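Local coordinates for protein MaoC-like dehydratase (Phytophthora Capsici, PDB 3KH8) that probably catalyses the reversible hydration of 2-enoyl-CoA thioesters, as a hot dog-fold lyase related to the hydratase 2 part of MFE-2, at residues A[84-87]-A[88-91]; A[101-105]-A[106-110]; A[247-251]-A[252-256]. All blocks are in the same frame, centred on the assembly; numbering follows the deposited sequence.

Contact 1 of 3, residues A[84-87]-A[88-91]; sequences FPLY and PVCL
Leu86 and Tyr87 meet Val89, Cys90 and Leu91 where a type I beta turn, Phe84 to Tyr87, runs straight into a 3-10 turn just ahead of helix 91-94, buried in the part of the chain that matches the hydratase 2 N-terminal domain. The two turns overlap at Tyr87, whose N closes the first by bonding to Phe84 O. The chain then tightens through successive i to i+3 bonds, Val89 N to Leu86 O at 3.1 Å and Cys90 N to Tyr87 O at 2.8 Å. Both are fairly straight at the hydrogen (161° and 165°). Pro88 has no N-H to give, and its CD lies 3.3 Å from Pro85 O. The Leu86 chain slants past Val89, with CG 4.1 Å from CG1 of Val89; both side chains rest on Val130 of strand 123-132, and Leu86 also touches Met255 and Ser259 of helix 251-266. Tyr87 keeps CG anti to its N (chi1 179°), which carries the ring along the turn towards residues 90 and 91. The ring also stacks edge-to-face with Tyr62 of helix 56-65. Cys90 SG lies 5.1 Å from the centroid of the Tyr87 ring, an oblique sulfur-aromatic contact, and Cys90 CB comes 3.8 Å from Tyr87 CE1. Leu91 CD2 approaches Tyr87 CE2 at 3.8 Å, its side chain roughly perpendicular to that of the tyrosine.

Contact 2 of 3, residues A[101-105]-A[106-110]; sequences VPFPP and ETISA
Pro105 and Ile108 form the centre of this surface turn, in which a proline-rich loop enters the short, weakly bonded helix 106-109. Pro105 O receives Ile108 N at 3.0 Å in a nearly straight bond (N-H...O 163°), although the donor stands 52° out of the carbonyl plane. Ser109 N adds a weak second bond to the same oxygen at 3.1 Å. The isoleucine chain turns back over the proline: with CG1 placed between backbone N and carbonyl carbon (chi1 71°), both CG1 and CD1 of Ile108 lie 3.7 Å from Pro105 CD. From there CD1 reaches Pro104 CB at 4.0 Å and CE1 of Phe103, met obliquely, at 4.2 Å. Pro104 CG also packs 3.8 Å from Ser109 CB. The peptide before Pro104 is cis, and Pro104 CB sits over the centre of the Phe103 ring, an aromatic-proline packing consistent with the cis bond. Farther out, Phe103 leans on Asp228 and Asn230, while Thr107 OG1 makes a weak hydrogen bond to Pro92 O. Across the turn the polar grip thus rests on a single oxygen, Pro105 O, with one good bond and one weak one, and the side-chain packing that accompanies it is apolar.

Contact 3 of 3, residues A[247-251]-A[252-256]; sequences PILHG and LCSMG
Leu249 and His250 contact Cys253 and Ser254 at a helix start, the entry into helix 251-266, the long helix of the MaoC-like hot dog domain. His250 holds the N-cap position, and its carbonyl oxygen takes up the first turn: Ser254 N bonds to it at 3.3 Å, nearly straight (167°), and Cys253 N adds a weak bond at 3.1 Å. The next i to i+4 bond, Met255 N to Gly251 O at 3.0 Å, carries the helix onward. Side chains of the loop also touch the first turn. Leu249 reaches forward with CG anti to its N (chi1 -178°), and its two methyls reach the helix: CD1 lies 3.8 Å from Cys253 SG, and CD2 lies 3.9 Å from Ser254 OG. His250 CB abuts Cys253 CB at 3.9 Å, but the imidazole leads away from the helix. Its NE2 is hydrogen-bonded to Asp228 O, and its ring stacks on His233 while meeting Tyr223 edge-to-face. Asp228 and His233 belong to a stretch that matches the G-D-x-N-x-x-H signature of the hydratase 2 family, so the helix start is joined to that segment. Helix 219-223 flanks the junction through Tyr223, which touches Leu252 and Cys253; Leu252 and Met255 meet Gln128 of strand 123-132, and Ser254 touches Ile316 and Val317 of strand 314-324.

How the contacts relate
Following the chain, contact 1 ends the loop after helix 71-74 and delivers it into helix 91-94; contact 2 ends the next loop at helix 106-109, shortly before strand 123-132; contact 3 comes much later, where the loop after helix 236-241 enters helix 251-266. The three lie in series, none nested in or crossing another. Contacts 1 and 3, from the N-terminal and the MaoC-like parts of the chain, nevertheless touch: Leu86 CD2 lies 3.6 Å from Gly256 N, joining the N-terminal half to the long helix of the MaoC-like half. Contact 2 stays apart at the surface, its centre about 17 Å from that of contact 1, although Phe103 and His250 both reach Asp228.

Contact 1 of 3, residues A[84-87]-A[88-91]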
loop_
_atom_site.group_PDB
_atom_site.type_symbol
_atom_site.label_atom_id
_atom_site.label_comp_id
_atom_site.label_asym_id
_atom_site.label_seq_id
_atom_site.Cartn_x
_atom_site.Cartn_y
_atom_site.Cartn_z
ATOM N N PHE A 84 9.858 -6.260 7.858
ATOM C CA PHE A 84 9.171 -6.570 9.110
ATOM C C PHE A 84 9.185 -8.088 9.323
ATOM O O PHE A 84 8.890 -8.840 8.392
ATOM C CB PHE A 84 7.750 -6.002 9.192
ATOM C CG PHE A 84 7.181 -6.068 10.581
ATOM C CD1 PHE A 84 7.505 -5.094 11.522
ATOM C CD2 PHE A 84 6.385 -7.140 10.968
ATOM C CE1 PHE A 84 7.016 -5.171 12.824
ATOM C CE2 PHE A 84 5.889 -7.227 12.268
ATOM C CZ PHE A 84 6.205 -6.246 13.196
ATOM N N PRO A 85 9.556 -8.544 10.538
ATOM C CA PRO A 85 9.833 -9.970 10.762
ATOM C C PRO A 85 8.708 -10.954 10.424
ATOM O O PRO A 85 8.991 -12.113 10.116
ATOM C CB PRO A 85 10.171 -10.024 12.254
ATOM C CG PRO A 85 10.777 -8.701 12.522
ATOM C CD PRO A 85 9.929 -7.741 11.720
ATOM N N LEU A 86 7.457 -10.506 10.473
ATOM C CA LEU A 86 6.327 -11.378 10.154
ATOM C C LEU A 86 6.070 -11.532 8.648
ATOM O O LEU A 86 5.266 -12.376 8.242
ATOM C CB LEU A 86 5.047 -10.897 10.855
ATOM C CG LEU A 86 3.925 -11.938 11.003
ATOM C CD1 LEU A 86 4.281 -12.979 12.068
ATOM C CD2 LEU A 86 2.593 -11.275 11.325
ATOM N N TYR A 87 6.745 -10.733 7.820
ATOM C CA TYR A 87 6.459 -10.737 6.375
ATOM C C TYR A 87 6.401 -12.120 5.686
ATOM O O TYR A 87 5.546 -12.324 4.824
ATOM C CB TYR A 87 7.363 -9.758 5.595
ATOM C CG TYR A 87 7.086 -9.778 4.105
ATOM C CD1 TYR A 87 5.886 -9.287 3.597
ATOM C CD2 TYR A 87 8.007 -10.317 3.208
ATOM C CE1 TYR A 87 5.612 -9.318 2.223
ATOM C CE2 TYR A 87 7.743 -10.356 1.837
ATOM C CZ TYR A 87 6.548 -9.853 1.357
ATOM O OH TYR A 87 6.279 -9.888 0.011
ATOM N N PRO A 88 7.284 -13.076 6.061
ATOM C CA PRO A 88 7.208 -14.398 5.415
ATOM C C PRO A 88 5.814 -15.051 5.334
ATOM O O PRO A 88 5.574 -15.824 4.409
ATOM C CB PRO A 88 8.164 -15.243 6.258
ATOM C CG PRO A 88 9.206 -14.281 6.667
ATOM C CD PRO A 88 8.478 -12.982 6.926
ATOM N N VAL A 89 4.898 -14.730 6.255
ATOM C CA VAL A 89 3.526 -15.268 6.194
ATOM C C VAL A 89 2.789 -14.924 4.897
ATOM O O VAL A 89 1.836 -15.609 4.522
ATOM C CB VAL A 89 2.628 -14.844 7.404
ATOM C CG1 VAL A 89 3.268 -15.253 8.712
ATOM C CG2 VAL A 89 2.307 -13.340 7.388
ATOM N N CYS A 90 3.223 -13.854 4.232
ATOM C CA CYS A 90 2.603 -13.419 2.983
ATOM C C CYS A 90 3.093 -14.201 1.772
ATOM O O CYS A 90 2.397 -14.274 0.765
ATOM C CB CYS A 90 2.850 -11.922 2.759
ATOM S SG CYS A 90 1.970 -10.892 3.932
ATOM N N LEU A 91 4.287 -14.779 1.875
ATOM C CA LEU A 91 4.949 -15.408 0.721
ATOM C C LEU A 91 4.207 -16.604 0.094
ATOM O O LEU A 91 4.226 -16.750 -1.134
ATOM C CB LEU A 91 6.413 -15.745 1.033
ATOM C CG LEU A 91 7.348 -14.556 1.295
ATOM C CD1 LEU A 91 8.676 -15.023 1.872
ATOM C CD2 LEU A 91 7.570 -13.707 0.032
#

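Contact 2 of 3, residues A[101-105]-A[106-110]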
loop_
_atom_site.group_PDB
_atom_site.type_symbol
_atom_site.label_atom_id
_atom_site.label_comp_id
_atom_site.label_asym_id
_atom_site.label_seq_id
_atom_site.Cartn_x
_atom_site.Cartn_y
_atom_site.Cartn_z
ATOM N N VAL A 101 -3.157 -11.332 -6.813
ATOM C CA VAL A 101 -3.188 -12.794 -6.764
ATOM C C VAL A 101 -4.623 -13.229 -6.460
ATOM O O VAL A 101 -5.063 -13.146 -5.312
ATOM C CB VAL A 101 -2.210 -13.364 -5.692
ATOM C CG1 VAL A 101 -2.238 -14.903 -5.682
ATOM C CG2 VAL A 101 -0.792 -12.856 -5.923
ATOM N N PRO A 102 -5.370 -13.671 -7.490
ATOM C CA PRO A 102 -6.743 -14.122 -7.249
ATOM C C PRO A 102 -6.808 -15.237 -6.202
ATOM O O PRO A 102 -5.977 -16.147 -6.206
ATOM C CB PRO A 102 -7.195 -14.615 -8.630
ATOM C CG PRO A 102 -6.390 -13.770 -9.583
ATOM C CD PRO A 102 -5.035 -13.696 -8.928
ATOM N N PHE A 103 -7.780 -15.134 -5.300
ATOM C CA PHE A 103 -7.898 -16.045 -4.164
ATOM C C PHE A 103 -8.736 -17.271 -4.539
ATOM O O PHE A 103 -9.778 -17.125 -5.177
ATOM C CB PHE A 103 -8.526 -15.319 -2.963
ATOM C CG PHE A 103 -8.511 -16.125 -1.688
ATOM C CD1 PHE A 103 -7.415 -16.073 -0.827
ATOM C CD2 PHE A 103 -9.589 -16.941 -1.354
ATOM C CE1 PHE A 103 -7.394 -16.827 0.346
ATOM C CE2 PHE A 103 -9.579 -17.698 -0.186
ATOM C CZ PHE A 103 -8.480 -17.642 0.668
ATOM N N PRO A 104 -8.289 -18.481 -4.138
ATOM C CA PRO A 104 -7.047 -18.752 -3.406
ATOM C C PRO A 104 -5.850 -18.961 -4.334
ATOM O O PRO A 104 -6.020 -19.495 -5.429
ATOM C CB PRO A 104 -7.363 -20.045 -2.649
ATOM C CG PRO A 104 -8.383 -20.749 -3.493
ATOM C CD PRO A 104 -9.083 -19.710 -4.346
ATOM N N PRO A 105 -4.647 -18.535 -3.904
ATOM C CA PRO A 105 -3.408 -18.767 -4.654
ATOM C C PRO A 105 -3.164 -20.258 -4.905
ATOM O O PRO A 105 -3.501 -21.088 -4.056
ATOM C CB PRO A 105 -2.326 -18.217 -3.721
ATOM C CG PRO A 105 -3.019 -17.235 -2.866
ATOM C CD PRO A 105 -4.417 -17.719 -2.696
ATOM N N GLU A 106 -2.581 -20.587 -6.058
ATOM C CA GLU A 106 -2.322 -21.985 -6.428
ATOM C C GLU A 106 -1.474 -22.702 -5.374
ATOM O O GLU A 106 -1.608 -23.908 -5.167
ATOM C CB GLU A 106 -1.666 -22.085 -7.815
ATOM C CG GLU A 106 -0.199 -21.667 -7.869
ATOM C CD GLU A 106 0.462 -21.942 -9.214
ATOM O OE1 GLU A 106 0.189 -22.995 -9.831
ATOM O OE2 GLU A 106 1.271 -21.100 -9.647
ATOM N N THR A 107 -0.623 -21.934 -4.703
ATOM C CA THR A 107 0.302 -22.462 -3.705
ATOM C C THR A 107 -0.357 -22.820 -2.362
ATOM O O THR A 107 0.308 -23.336 -1.463
ATOM C CB THR A 107 1.544 -21.529 -3.535
ATOM O OG1 THR A 107 2.091 -21.667 -2.218
ATOM C CG2 THR A 107 1.173 -20.070 -3.783
ATOM N N ILE A 108 -1.656 -22.553 -2.226
ATOM C CA ILE A 108 -2.390 -22.890 -0.996
ATOM C C ILE A 108 -3.695 -23.666 -1.238
ATOM O O ILE A 108 -4.249 -24.255 -0.307
ATOM C CB ILE A 108 -2.686 -21.639 -0.098
ATOM C CG1 ILE A 108 -3.755 -20.736 -0.729
ATOM C CG2 ILE A 108 -1.401 -20.863 0.224
ATOM C CD1 ILE A 108 -4.580 -19.943 0.282
ATOM N N SER A 109 -4.179 -23.664 -2.479
ATOM C CA SER A 109 -5.470 -24.276 -2.811
ATOM C C SER A 109 -5.417 -25.801 -2.918
ATOM O O SER A 109 -6.449 -26.467 -2.810
ATOM C CB SER A 109 -6.029 -23.686 -4.108
ATOM O OG SER A 109 -5.196 -24.003 -5.209
ATOM N N ALA A 110 -4.220 -26.342 -3.134
ATOM C CA ALA A 110 -4.036 -27.782 -3.326
ATOM C C ALA A 110 -4.396 -28.592 -2.080
ATOM O O ALA A 110 -3.799 -28.415 -1.015
ATOM C CB ALA A 110 -2.607 -28.084 -3.772
#

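Contact 3 of 3, residues A[247-251]-A[252-256]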
loop_
_atom_site.group_PDB
_atom_site.type_symbol
_atom_site.label_atom_id
_atom_site.label_comp_id
_atom_site.label_asym_id
_atom_site.label_seq_id
_atom_site.Cartn_x
_atom_site.Cartn_y
_atom_site.Cartn_z
ATOM N N PRO A 247 -17.229 -6.448 5.962
ATOM C CA PRO A 247 -16.024 -7.268 5.801
ATOM C C PRO A 247 -15.172 -7.298 7.072
ATOM O O PRO A 247 -15.154 -6.326 7.827
ATOM C CB PRO A 247 -15.271 -6.559 4.674
ATOM C CG PRO A 247 -16.343 -5.915 3.864
ATOM C CD PRO A 247 -17.366 -5.460 4.871
ATOM N N ILE A 248 -14.491 -8.413 7.309
ATOM C CA ILE A 248 -13.578 -8.524 8.451
ATOM C C ILE A 248 -12.128 -8.255 8.042
ATOM O O ILE A 248 -11.747 -8.494 6.894
ATOM C CB ILE A 248 -13.690 -9.905 9.155
ATOM C CG1 ILE A 248 -13.254 -11.040 8.214
ATOM C CG2 ILE A 248 -15.113 -10.121 9.687
ATOM C CD1 ILE A 248 -12.990 -12.366 8.908
ATOM N N LEU A 249 -11.328 -7.756 8.984
ATOM C CA LEU A 249 -9.900 -7.563 8.758
ATOM C C LEU A 249 -9.210 -8.922 8.737
ATOM O O LEU A 249 -9.607 -9.825 9.470
ATOM C CB LEU A 249 -9.295 -6.669 9.851
ATOM C CG LEU A 249 -7.806 -6.300 9.788
ATOM C CD1 LEU A 249 -7.476 -5.436 8.552
ATOM C CD2 LEU A 249 -7.368 -5.598 11.069
ATOM N N HIS A 250 -8.195 -9.062 7.885
ATOM C CA HIS A 250 -7.382 -10.281 7.813
ATOM C C HIS A 250 -6.853 -10.624 9.194
ATOM O O HIS A 250 -6.304 -9.759 9.874
ATOM C CB HIS A 250 -6.161 -10.074 6.909
ATOM C CG HIS A 250 -6.485 -9.721 5.488
ATOM N ND1 HIS A 250 -7.088 -8.534 5.131
ATOM C CD2 HIS A 250 -6.226 -10.374 4.331
ATOM C CE1 HIS A 250 -7.214 -8.484 3.816
ATOM N NE2 HIS A 250 -6.703 -9.592 3.308
ATOM N N GLY A 251 -7.010 -11.882 9.607
ATOM C CA GLY A 251 -6.409 -12.358 10.853
ATOM C C GLY A 251 -4.901 -12.142 10.909
ATOM O O GLY A 251 -4.352 -11.797 11.958
ATOM N N LEU A 252 -4.227 -12.331 9.774
ATOM C CA LEU A 252 -2.777 -12.137 9.715
ATOM C C LEU A 252 -2.352 -10.669 9.852
ATOM O O LEU A 252 -1.233 -10.390 10.283
ATOM C CB LEU A 252 -2.180 -12.767 8.451
ATOM C CG LEU A 252 -2.062 -14.298 8.468
ATOM C CD1 LEU A 252 -1.666 -14.832 7.082
ATOM C CD2 LEU A 252 -1.071 -14.762 9.540
ATOM N N CYS A 253 -3.241 -9.746 9.486
ATOM C CA CYS A 253 -3.002 -8.316 9.704
ATOM C C CYS A 253 -3.044 -8.003 11.209
ATOM O O CYS A 253 -2.167 -7.315 11.733
ATOM C CB CYS A 253 -4.019 -7.466 8.931
ATOM S SG CYS A 253 -3.767 -5.657 9.068
ATOM N N SER A 254 -4.058 -8.531 11.896
ATOM C CA SER A 254 -4.138 -8.452 13.362
ATOM C C SER A 254 -2.883 -9.023 14.020
ATOM O O SER A 254 -2.372 -8.465 14.993
ATOM C CB SER A 254 -5.376 -9.196 13.881
ATOM O OG SER A 254 -6.558 -8.554 13.446
ATOM N N MET A 255 -2.395 -10.138 13.484
ATOM C CA MET A 255 -1.163 -10.746 13.970
ATOM C C MET A 255 0.016 -9.796 13.747
ATOM O O MET A 255 0.908 -9.700 14.595
ATOM C CB MET A 255 -0.917 -12.093 13.285
ATOM C CG MET A 255 0.226 -12.909 13.899
ATOM S SD MET A 255 0.433 -14.487 13.068
ATOM C CE MET A 255 1.751 -15.228 14.030
ATOM N N GLY A 256 0.011 -9.104 12.605
ATOM C CA GLY A 256 1.011 -8.080 12.306
ATOM C C GLY A 256 0.995 -6.945 13.314
ATOM O O GLY A 256 2.048 -6.503 13.778
#